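Local coordinates for protein oxygen-independent coproporphyrinogen III oxidase (Escherichia coli, PDB 1OLT) that catalyses the anaerobic, S-adenosylmethionine-dependent oxidative decarboxylation of two propionate groups of coproporphyrinogen III, giving the vinyl groups of protoporphyrinogen IX in haem biosynthesis, at residues 140-146 and 163-169; 53-59 and 105-111. All coordinates share one frame. Where two conformers were deposited one is given. Residue numbers count along the deposited sequence, not the author numbering.

In the fold
After helix 38-45 the chain forms strand 53-62, passes through the cysteine-bearing cluster loop and helix 80-96, and returns as strand 105-112, closing contact 2. It then runs through helix 120-133 into strand 140-146, and only after helix 154-161 does 163-169 close contact 1. The two contacts therefore follow in series, neither enclosing nor crossing the other. They meet side by side in the parallel part of the sheet that forms the radical SAM core, because 105-111 pairs with 53-59 along one edge and 140-146 along the other. Ser143 OG lies 2.6 Å from His109 ND1 across this junction, and both contacts reach the chain D S-adenosylmethionine.

Contact 1: 140-146 and 163-169; sequences AEISIEV and GFNRLSM. With SAM (S-adenosylmethionine), chain C; SAM (S-adenosylmethionine), chain D.
Residues 140-146 form an extended strand, and 163-169 enters alongside it, becoming strand at Arg166; the two run parallel, axes 4.6 Å apart at closest and inclined by 22°. Ser143 pairs with Arg166, and the register runs on to Val146 with Met169. Gly163, with positive phi, ends the preceding helix in a Schellman motif.

Ile142 O accepts from both Asn165 N (2.8 Å) and Arg166 N (3.1 Å); Ile144 N bonds to Arg166 O (3.2 Å), Ser168 N to Ile144 O (3.0 Å) and Val146 N to Ser168 O (2.7 Å). The Asn165 amide (chi1 p) imitates a strand residue: ND2 donates to Ala140 O (3.1 Å), OD1 accepts from Ile142 N (2.9 Å).

The Phe164 ring (chi1 m) sits between Ile142 CG2, 3.8 Å from its centroid, and Ile144 CD1, on the side packed by helix 154-161.

Polar and charged side chains lie on the other face. Glu141 OE1 and Arg166 NH1 (2.9 Å) form a salt bridge without a directed N-H; Glu296 also pairs with Arg166. A water oxygen lies 2.7 Å from Glu145 OE1 and 2.6 Å from Ser168 OG, itself hydrogen-bonded to Asn207 OD1. Glu145 OE2 accepts from O3' of the chain D S-adenosylmethionine (2.6 Å); Val146 O approaches OXT of chain C's to 3.4 Å.

This is a right-handed beta-alpha-beta unit of the partial (beta/alpha)6 radical SAM barrel, Glu145 on its first strand binding S-adenosylmethionine.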
loop_
_atom_site.group_PDB
_atom_site.type_symbol
_atom_site.label_atom_id
_atom_site.label_comp_id
_atom_site.label_asym_id
_atom_site.label_seq_id
_atom_site.Cartn_x
_atom_site.Cartn_y
_atom_site.Cartn_z
ATOM N N ALA A 140 8.893 -15.957 -7.455
ATOM C CA ALA A 140 8.649 -14.593 -7.026
ATOM C C ALA A 140 7.219 -14.146 -7.271
ATOM O O ALA A 140 6.586 -14.508 -8.228
ATOM C CB ALA A 140 9.682 -13.606 -7.723
ATOM N N GLU A 141 6.798 -13.151 -6.488
ATOM C CA GLU A 141 5.428 -12.601 -6.510
ATOM C C GLU A 141 5.682 -11.375 -7.319
ATOM O O GLU A 141 6.467 -10.539 -6.931
ATOM C CB GLU A 141 4.960 -12.286 -5.089
ATOM C CG GLU A 141 3.650 -11.553 -4.980
ATOM C CD GLU A 141 3.400 -11.001 -3.565
ATOM O OE1 GLU A 141 3.213 -11.793 -2.633
ATOM O OE2 GLU A 141 3.391 -9.772 -3.392
ATOM N N ILE A 142 5.068 -11.300 -8.473
ATOM C CA ILE A 142 5.316 -10.201 -9.452
ATOM C C ILE A 142 3.961 -9.526 -9.789
ATOM O O ILE A 142 3.078 -10.139 -10.417
ATOM C CB ILE A 142 6.005 -10.785 -10.712
ATOM C CG1 ILE A 142 7.360 -11.399 -10.328
ATOM C CG2 ILE A 142 6.238 -9.721 -11.767
ATOM C CD1 ILE A 142 8.006 -12.110 -11.425
ATOM N N SER A 143 3.773 -8.318 -9.284
ATOM C CA SER A 143 2.484 -7.652 -9.292
ATOM C C SER A 143 2.537 -6.271 -9.935
ATOM O O SER A 143 3.583 -5.623 -10.015
ATOM C CB SER A 143 1.907 -7.492 -7.877
ATOM O OG SER A 143 2.781 -6.869 -6.989
ATOM N N ILE A 144 1.380 -5.836 -10.376
ATOM C CA ILE A 144 1.275 -4.568 -11.074
ATOM C C ILE A 144 -0.138 -4.024 -10.846
ATOM O O ILE A 144 -1.106 -4.791 -10.697
ATOM C CB ILE A 144 1.529 -4.784 -12.587
ATOM C CG1 ILE A 144 1.532 -3.475 -13.391
ATOM C CG2 ILE A 144 0.497 -5.734 -13.190
ATOM C CD1 ILE A 144 1.975 -3.618 -14.813
ATOM N N GLU A 145 -0.235 -2.701 -10.851
ATOM C CA GLU A 145 -1.503 -1.990 -10.829
ATOM C C GLU A 145 -1.942 -1.548 -12.195
ATOM O O GLU A 145 -1.127 -1.152 -13.027
ATOM C CB GLU A 145 -1.390 -0.802 -9.889
ATOM C CG GLU A 145 -0.821 -1.207 -8.520
ATOM C CD GLU A 145 -0.878 -0.148 -7.476
ATOM O OE1 GLU A 145 -1.990 0.463 -7.329
ATOM O OE2 GLU A 145 0.182 0.059 -6.785
ATOM N N VAL A 146 -3.250 -1.594 -12.433
ATOM C CA VAL A 146 -3.805 -1.495 -13.781
ATOM C C VAL A 146 -4.975 -0.537 -13.745
ATOM O O VAL A 146 -5.879 -0.714 -12.955
ATOM C CB VAL A 146 -4.328 -2.871 -14.287
ATOM C CG1 VAL A 146 -4.930 -2.714 -15.681
ATOM C CG2 VAL A 146 -3.208 -3.886 -14.337
ATOM N N GLY A 163 5.710 -12.645 -16.790
ATOM C CA GLY A 163 5.902 -13.306 -15.508
ATOM C C GLY A 163 5.059 -12.620 -14.415
ATOM O O GLY A 163 5.124 -13.030 -13.255
ATOM N N PHE A 164 4.237 -11.646 -14.779
ATOM C CA PHE A 164 3.329 -11.075 -13.747
ATOM C C PHE A 164 2.306 -12.116 -13.317
ATOM O O PHE A 164 1.766 -12.813 -14.156
ATOM C CB PHE A 164 2.646 -9.824 -14.228
ATOM C CG PHE A 164 3.559 -8.625 -14.286
ATOM C CD1 PHE A 164 4.323 -8.364 -15.417
ATOM C CD2 PHE A 164 3.687 -7.772 -13.209
ATOM C CE1 PHE A 164 5.124 -7.270 -15.451
ATOM C CE2 PHE A 164 4.559 -6.691 -13.252
ATOM C CZ PHE A 164 5.238 -6.433 -14.384
ATOM N N ASN A 165 2.093 -12.249 -12.018
ATOM C CA ASN A 165 1.116 -13.222 -11.464
ATOM C C ASN A 165 0.047 -12.646 -10.515
ATOM O O ASN A 165 -0.846 -13.406 -10.028
ATOM C CB ASN A 165 1.829 -14.432 -10.840
ATOM C CG ASN A 165 2.976 -14.053 -9.893
ATOM O OD1 ASN A 165 2.931 -13.066 -9.169
ATOM N ND2 ASN A 165 3.991 -14.883 -9.882
ATOM N N ARG A 166 0.181 -11.356 -10.214
ATOM C CA ARG A 166 -0.785 -10.658 -9.443
ATOM C C ARG A 166 -1.068 -9.288 -10.002
ATOM O O ARG A 166 -0.206 -8.601 -10.446
ATOM C CB ARG A 166 -0.316 -10.450 -8.044
ATOM C CG ARG A 166 0.206 -11.686 -7.436
ATOM C CD ARG A 166 0.094 -11.705 -6.018
ATOM N NE ARG A 166 0.184 -13.069 -5.507
ATOM C CZ ARG A 166 0.366 -13.309 -4.252
ATOM N NH1 ARG A 166 0.431 -12.270 -3.408
ATOM N NH2 ARG A 166 0.472 -14.583 -3.825
ATOM N N LEU A 167 -2.327 -8.883 -9.934
ATOM C CA LEU A 167 -2.709 -7.533 -10.338
ATOM C C LEU A 167 -3.728 -6.882 -9.385
ATOM O O LEU A 167 -4.516 -7.575 -8.720
ATOM C CB LEU A 167 -3.209 -7.514 -11.789
ATOM C CG LEU A 167 -4.607 -7.892 -12.276
ATOM C CD1 LEU A 167 -5.760 -6.954 -11.907
ATOM C CD2 LEU A 167 -4.520 -8.011 -13.809
ATOM N N SER A 168 -3.725 -5.555 -9.412
ATOM C CA SER A 168 -4.621 -4.687 -8.697
ATOM C C SER A 168 -5.203 -3.732 -9.743
ATOM O O SER A 168 -4.472 -3.248 -10.652
ATOM C CB SER A 168 -3.867 -3.941 -7.625
ATOM O OG SER A 168 -4.785 -3.137 -6.953
ATOM N N MET A 169 -6.511 -3.490 -9.668
ATOM C CA MET A 169 -7.189 -2.675 -10.631
ATOM C C MET A 169 -8.003 -1.632 -9.905
ATOM O O MET A 169 -8.801 -1.948 -9.031
ATOM C CB MET A 169 -8.075 -3.568 -11.492
ATOM C CG MET A 169 -8.988 -2.876 -12.487
ATOM S SD MET A 169 -10.078 -4.052 -13.406
ATOM C CE MET A 169 -8.807 -5.234 -13.917
HETATM N N SAM C . -3.478 4.239 -11.663
HETATM C CA SAM C . -4.305 3.049 -11.521
HETATM C C SAM C . -5.805 3.339 -11.375
HETATM O O SAM C . -6.178 4.508 -11.013
HETATM O OXT SAM C . -6.533 2.422 -11.695
HETATM C CB SAM C . -3.813 2.337 -10.246
HETATM C CG SAM C . -4.351 2.687 -8.885
HETATM S SD SAM C . -3.848 4.256 -8.226
HETATM C CE SAM C . -2.053 4.242 -8.310
HETATM C "C5'" SAM C . -3.843 3.889 -6.387
HETATM C "C4'" SAM C . -5.180 4.006 -5.573
HETATM O "O4'" SAM C . -5.190 5.064 -4.624
HETATM C "C3'" SAM C . -6.384 4.321 -6.429
HETATM O "O3'" SAM C . -6.838 3.217 -7.220
HETATM C "C2'" SAM C . -7.396 4.882 -5.421
HETATM O "O2'" SAM C . -8.266 3.855 -4.947
HETATM C "C1'" SAM C . -6.528 5.347 -4.278
HETATM N N9 SAM C . -6.617 6.770 -4.017
HETATM C C8 SAM C . -6.029 7.741 -4.785
HETATM N N7 SAM C . -6.283 8.930 -4.247
HETATM C C5 SAM C . -7.022 8.721 -3.112
HETATM C C6 SAM C . -7.564 9.589 -2.148
HETATM N N6 SAM C . -7.405 10.911 -2.191
HETATM N N1 SAM C . -8.270 9.039 -1.116
HETATM C C2 SAM C . -8.449 7.653 -1.042
HETATM N N3 SAM C . -7.922 6.811 -1.961
HETATM C C4 SAM C . -7.230 7.352 -2.984
HETATM N N SAM D . -1.425 5.795 -0.960
HETATM C CA SAM D . -2.861 5.621 -1.246
HETATM C C SAM D . -3.741 6.428 -0.269
HETATM O O SAM D . -4.560 7.295 -0.633
HETATM O OXT SAM D . -3.689 6.286 0.972
HETATM C CB SAM D . -3.231 4.114 -1.239
HETATM C CG SAM D . -2.608 3.255 -2.385
HETATM S SD SAM D . -1.269 2.132 -1.859
HETATM C CE SAM D . -2.160 0.546 -1.675
HETATM C "C5'" SAM D . -0.193 1.710 -3.281
HETATM C "C4'" SAM D . 0.518 2.935 -3.834
HETATM O "O4'" SAM D . 1.423 3.363 -2.829
HETATM C "C3'" SAM D . 1.385 2.667 -5.069
HETATM O "O3'" SAM D . 0.603 2.561 -6.245
HETATM C "C2'" SAM D . 2.330 3.832 -4.968
HETATM O "O2'" SAM D . 1.679 5.013 -5.354
HETATM C "C1'" SAM D . 2.608 3.888 -3.456
HETATM N N9 SAM D . 3.737 3.063 -3.063
HETATM C C8 SAM D . 3.738 1.739 -2.798
HETATM N N7 SAM D . 5.037 1.353 -2.485
HETATM C C5 SAM D . 5.810 2.405 -2.554
HETATM C C6 SAM D . 7.152 2.581 -2.358
HETATM N N6 SAM D . 7.968 1.612 -1.979
HETATM N N1 SAM D . 7.639 3.825 -2.540
HETATM C C2 SAM D . 6.850 4.850 -2.903
HETATM N N3 SAM D . 5.538 4.689 -3.125
HETATM C C4 SAM D . 5.027 3.480 -2.941
HETATM O O HOH W 1 -4.475 -0.614 -7.622
#

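Contact 2: 53-59 and 105-111. With SAM (S-adenosylmethionine), chain D.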
loop_
_atom_site.group_PDB
_atom_site.type_symbol
_atom_site.label_atom_id
_atom_site.label_comp_id
_atom_site.label_asym_id
_atom_site.label_seq_id
_atom_site.Cartn_x
_atom_site.Cartn_y
_atom_site.Cartn_z
ATOM N N LEU A 53 15.198 -9.965 -1.044
ATOM C CA LEU A 53 15.021 -8.653 -1.605
ATOM C C LEU A 53 13.665 -8.582 -2.274
ATOM O O LEU A 53 13.287 -9.441 -3.040
ATOM C CB LEU A 53 16.165 -8.357 -2.616
ATOM C CG LEU A 53 16.309 -6.940 -3.170
ATOM C CD1 LEU A 53 16.465 -5.900 -2.134
ATOM C CD2 LEU A 53 17.510 -6.827 -4.197
ATOM N N SER A 54 12.963 -7.511 -1.984
ATOM C CA SER A 54 11.753 -7.077 -2.648
ATOM C C SER A 54 12.046 -5.794 -3.452
ATOM O O SER A 54 12.803 -4.958 -3.006
ATOM C CB SER A 54 10.685 -6.801 -1.561
ATOM O OG SER A 54 9.488 -6.313 -2.204
ATOM N N LEU A 55 11.465 -5.664 -4.626
ATOM C CA LEU A 55 11.684 -4.541 -5.490
ATOM C C LEU A 55 10.380 -3.806 -5.699
ATOM O O LEU A 55 9.380 -4.408 -5.919
ATOM C CB LEU A 55 12.240 -5.011 -6.847
ATOM C CG LEU A 55 13.534 -5.771 -6.811
ATOM C CD1 LEU A 55 13.908 -6.129 -8.225
ATOM C CD2 LEU A 55 14.587 -5.012 -6.172
ATOM N N TYR A 56 10.425 -2.485 -5.631
ATOM C CA TYR A 56 9.299 -1.613 -5.983
ATOM C C TYR A 56 9.769 -0.658 -7.099
ATOM O O TYR A 56 10.825 -0.074 -6.974
ATOM C CB TYR A 56 8.817 -0.783 -4.774
ATOM C CG TYR A 56 7.757 0.166 -5.190
ATOM C CD1 TYR A 56 6.462 -0.266 -5.392
ATOM C CD2 TYR A 56 8.053 1.508 -5.462
ATOM C CE1 TYR A 56 5.470 0.651 -5.895
ATOM C CE2 TYR A 56 7.061 2.414 -5.908
ATOM C CZ TYR A 56 5.796 1.973 -6.123
ATOM O OH TYR A 56 4.835 2.811 -6.627
ATOM N N VAL A 57 8.990 -0.529 -8.183
ATOM C CA VAL A 57 9.248 0.465 -9.207
ATOM C C VAL A 57 8.017 1.409 -9.346
ATOM O O VAL A 57 6.862 0.936 -9.485
ATOM C CB VAL A 57 9.548 -0.169 -10.583
ATOM C CG1 VAL A 57 9.869 0.947 -11.577
ATOM C CG2 VAL A 57 10.679 -1.195 -10.506
ATOM N N HIS A 58 8.255 2.712 -9.227
ATOM C CA HIS A 58 7.227 3.714 -9.360
ATOM C C HIS A 58 7.157 4.110 -10.850
ATOM O O HIS A 58 8.166 4.435 -11.446
ATOM C CB HIS A 58 7.517 4.958 -8.574
ATOM C CG HIS A 58 6.281 5.743 -8.280
ATOM N ND1 HIS A 58 5.335 5.300 -7.383
ATOM C CD2 HIS A 58 5.830 6.932 -8.762
ATOM C CE1 HIS A 58 4.366 6.206 -7.304
ATOM N NE2 HIS A 58 4.646 7.203 -8.131
ATOM N N ILE A 59 5.989 4.022 -11.424
ATOM C CA ILE A 59 5.730 4.459 -12.780
ATOM C C ILE A 59 4.717 5.605 -12.657
ATOM O O ILE A 59 3.546 5.364 -12.316
ATOM C CB ILE A 59 5.148 3.321 -13.663
ATOM C CG1 ILE A 59 6.005 2.063 -13.768
ATOM C CG2 ILE A 59 4.911 3.855 -15.095
ATOM C CD1 ILE A 59 7.361 2.287 -14.302
ATOM N N VAL A 105 15.560 -12.200 -5.243
ATOM C CA VAL A 105 14.387 -11.355 -5.264
ATOM C C VAL A 105 13.161 -12.263 -5.120
ATOM O O VAL A 105 12.975 -13.176 -5.896
ATOM C CB VAL A 105 14.329 -10.517 -6.516
ATOM C CG1 VAL A 105 13.048 -9.830 -6.576
ATOM C CG2 VAL A 105 15.512 -9.497 -6.484
ATOM N N SER A 106 12.371 -12.030 -4.076
ATOM C CA SER A 106 11.170 -12.786 -3.804
ATOM C C SER A 106 9.908 -12.035 -4.210
ATOM O O SER A 106 8.806 -12.612 -4.268
ATOM C CB SER A 106 11.111 -13.127 -2.293
ATOM O OG SER A 106 11.066 -11.922 -1.523
ATOM N N GLN A 107 10.071 -10.764 -4.539
ATOM C CA GLN A 107 8.920 -9.867 -4.746
ATOM C C GLN A 107 9.237 -8.672 -5.666
ATOM O O GLN A 107 10.264 -8.029 -5.465
ATOM C CB GLN A 107 8.548 -9.339 -3.396
ATOM C CG GLN A 107 7.191 -8.782 -3.268
ATOM C CD GLN A 107 6.810 -8.523 -1.747
ATOM O OE1 GLN A 107 6.090 -9.322 -1.130
ATOM N NE2 GLN A 107 7.316 -7.404 -1.181
ATOM N N LEU A 108 8.351 -8.374 -6.628
ATOM C CA LEU A 108 8.446 -7.167 -7.438
ATOM C C LEU A 108 7.038 -6.633 -7.597
ATOM O O LEU A 108 6.126 -7.388 -7.932
ATOM C CB LEU A 108 9.007 -7.491 -8.830
ATOM C CG LEU A 108 8.872 -6.433 -9.925
ATOM C CD1 LEU A 108 9.662 -5.230 -9.564
ATOM C CD2 LEU A 108 9.297 -7.017 -11.237
ATOM N N HIS A 109 6.888 -5.320 -7.419
ATOM C CA HIS A 109 5.665 -4.650 -7.684
ATOM C C HIS A 109 5.917 -3.326 -8.415
ATOM O O HIS A 109 6.868 -2.596 -8.102
ATOM C CB HIS A 109 4.960 -4.338 -6.414
ATOM C CG HIS A 109 3.647 -3.655 -6.609
ATOM N ND1 HIS A 109 2.475 -4.329 -6.636
ATOM C CD2 HIS A 109 3.333 -2.363 -6.822
ATOM C CE1 HIS A 109 1.468 -3.480 -6.795
ATOM N NE2 HIS A 109 1.959 -2.276 -6.888
ATOM N N TRP A 110 5.059 -3.057 -9.377
ATOM C CA TRP A 110 5.033 -1.791 -10.044
ATOM C C TRP A 110 3.764 -1.061 -9.568
ATOM O O TRP A 110 2.664 -1.552 -9.725
ATOM C CB TRP A 110 4.970 -1.944 -11.560
ATOM C CG TRP A 110 6.212 -2.580 -12.219
ATOM C CD1 TRP A 110 7.346 -3.039 -11.602
ATOM C CD2 TRP A 110 6.391 -2.848 -13.616
ATOM N NE1 TRP A 110 8.200 -3.597 -12.511
ATOM C CE2 TRP A 110 7.654 -3.486 -13.767
ATOM C CE3 TRP A 110 5.632 -2.616 -14.756
ATOM C CZ2 TRP A 110 8.140 -3.902 -15.004
ATOM C CZ3 TRP A 110 6.137 -3.050 -16.008
ATOM C CH2 TRP A 110 7.359 -3.655 -16.114
ATOM N N GLY A 111 3.971 0.156 -9.099
ATOM C CA GLY A 111 2.933 1.017 -8.625
ATOM C C GLY A 111 3.008 2.362 -9.340
ATOM O O GLY A 111 3.850 2.590 -10.222
HETATM N N SAM D . -1.425 5.795 -0.960
HETATM C CA SAM D . -2.861 5.621 -1.246
HETATM C C SAM D . -3.741 6.428 -0.269
HETATM O O SAM D . -4.560 7.295 -0.633
HETATM O OXT SAM D . -3.689 6.286 0.972
HETATM C CB SAM D . -3.231 4.114 -1.239
HETATM C CG SAM D . -2.608 3.255 -2.385
HETATM S SD SAM D . -1.269 2.132 -1.859
HETATM C CE SAM D . -2.160 0.546 -1.675
HETATM C "C5'" SAM D . -0.193 1.710 -3.281
HETATM C "C4'" SAM D . 0.518 2.935 -3.834
HETATM O "O4'" SAM D . 1.423 3.363 -2.829
HETATM C "C3'" SAM D . 1.385 2.667 -5.069
HETATM O "O3'" SAM D . 0.603 2.561 -6.245
HETATM C "C2'" SAM D . 2.330 3.832 -4.968
HETATM O "O2'" SAM D . 1.679 5.013 -5.354
HETATM C "C1'" SAM D . 2.608 3.888 -3.456
HETATM N N9 SAM D . 3.737 3.063 -3.063
HETATM C C8 SAM D . 3.738 1.739 -2.798
HETATM N N7 SAM D . 5.037 1.353 -2.485
HETATM C C5 SAM D . 5.810 2.405 -2.554
HETATM C C6 SAM D . 7.152 2.581 -2.358
HETATM N N6 SAM D . 7.968 1.612 -1.979
HETATM N N1 SAM D . 7.639 3.825 -2.540
HETATM C C2 SAM D . 6.850 4.850 -2.903
HETATM N N3 SAM D . 5.538 4.689 -3.125
HETATM C C4 SAM D . 5.027 3.480 -2.941
#
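Strands 53-59 and 105-111 lie parallel in the partial (beta/alpha)6 barrel of the radical SAM core, their axes 4.5 Å apart at closest and their directions differing by only 11°. A beta bulge shifts the register by one near the start: Leu53 pairs with Val105, but Ser54 already faces Gln107, and from there the match runs regularly to His58 with Gly111. Leu53 O accepts from Ser106 N (2.9 Å) at the bulge. Beyond it, bonds alternate in direction: Leu55 N to Gln107 O (2.8 Å), His109 N to Leu55 O (3.0 Å), Val57 N to His109 O (3.0 Å), Gly111 N to Val57 O (3.0 Å) and Ile59 N to Gly111 O (2.8 Å).

One face is apolar. Leu55 CB meets Leu108 CD1 at 3.8 Å and Val57 CB meets Trp110 CD1 at the same distance, while Leu53 CD2 touches Val105 CG2 at 4.0 Å. Helix 120-133 covers Leu108 and Trp110 here, and the indole also packs edge-to-face with Phe164.

The other face is polar and leads to the cofactor. Gln107 NE2 donates to Ser54 OG (2.6 Å), and the His109 imidazole is held by Ser143 and Glu145 on the next strand. Tyr56 binds the chain D S-adenosylmethionine, and adenine C6 lies over one face of its ring. Gly111 must lack a side chain at this point, since a CB would strike the tyrosine hydroxyl. That hydroxyl, Tyr56 OH, is hydrogen-bonded to His58 ND1 at 2.6 Å and approaches C2' of the cofactor ribose to 3.2 Å.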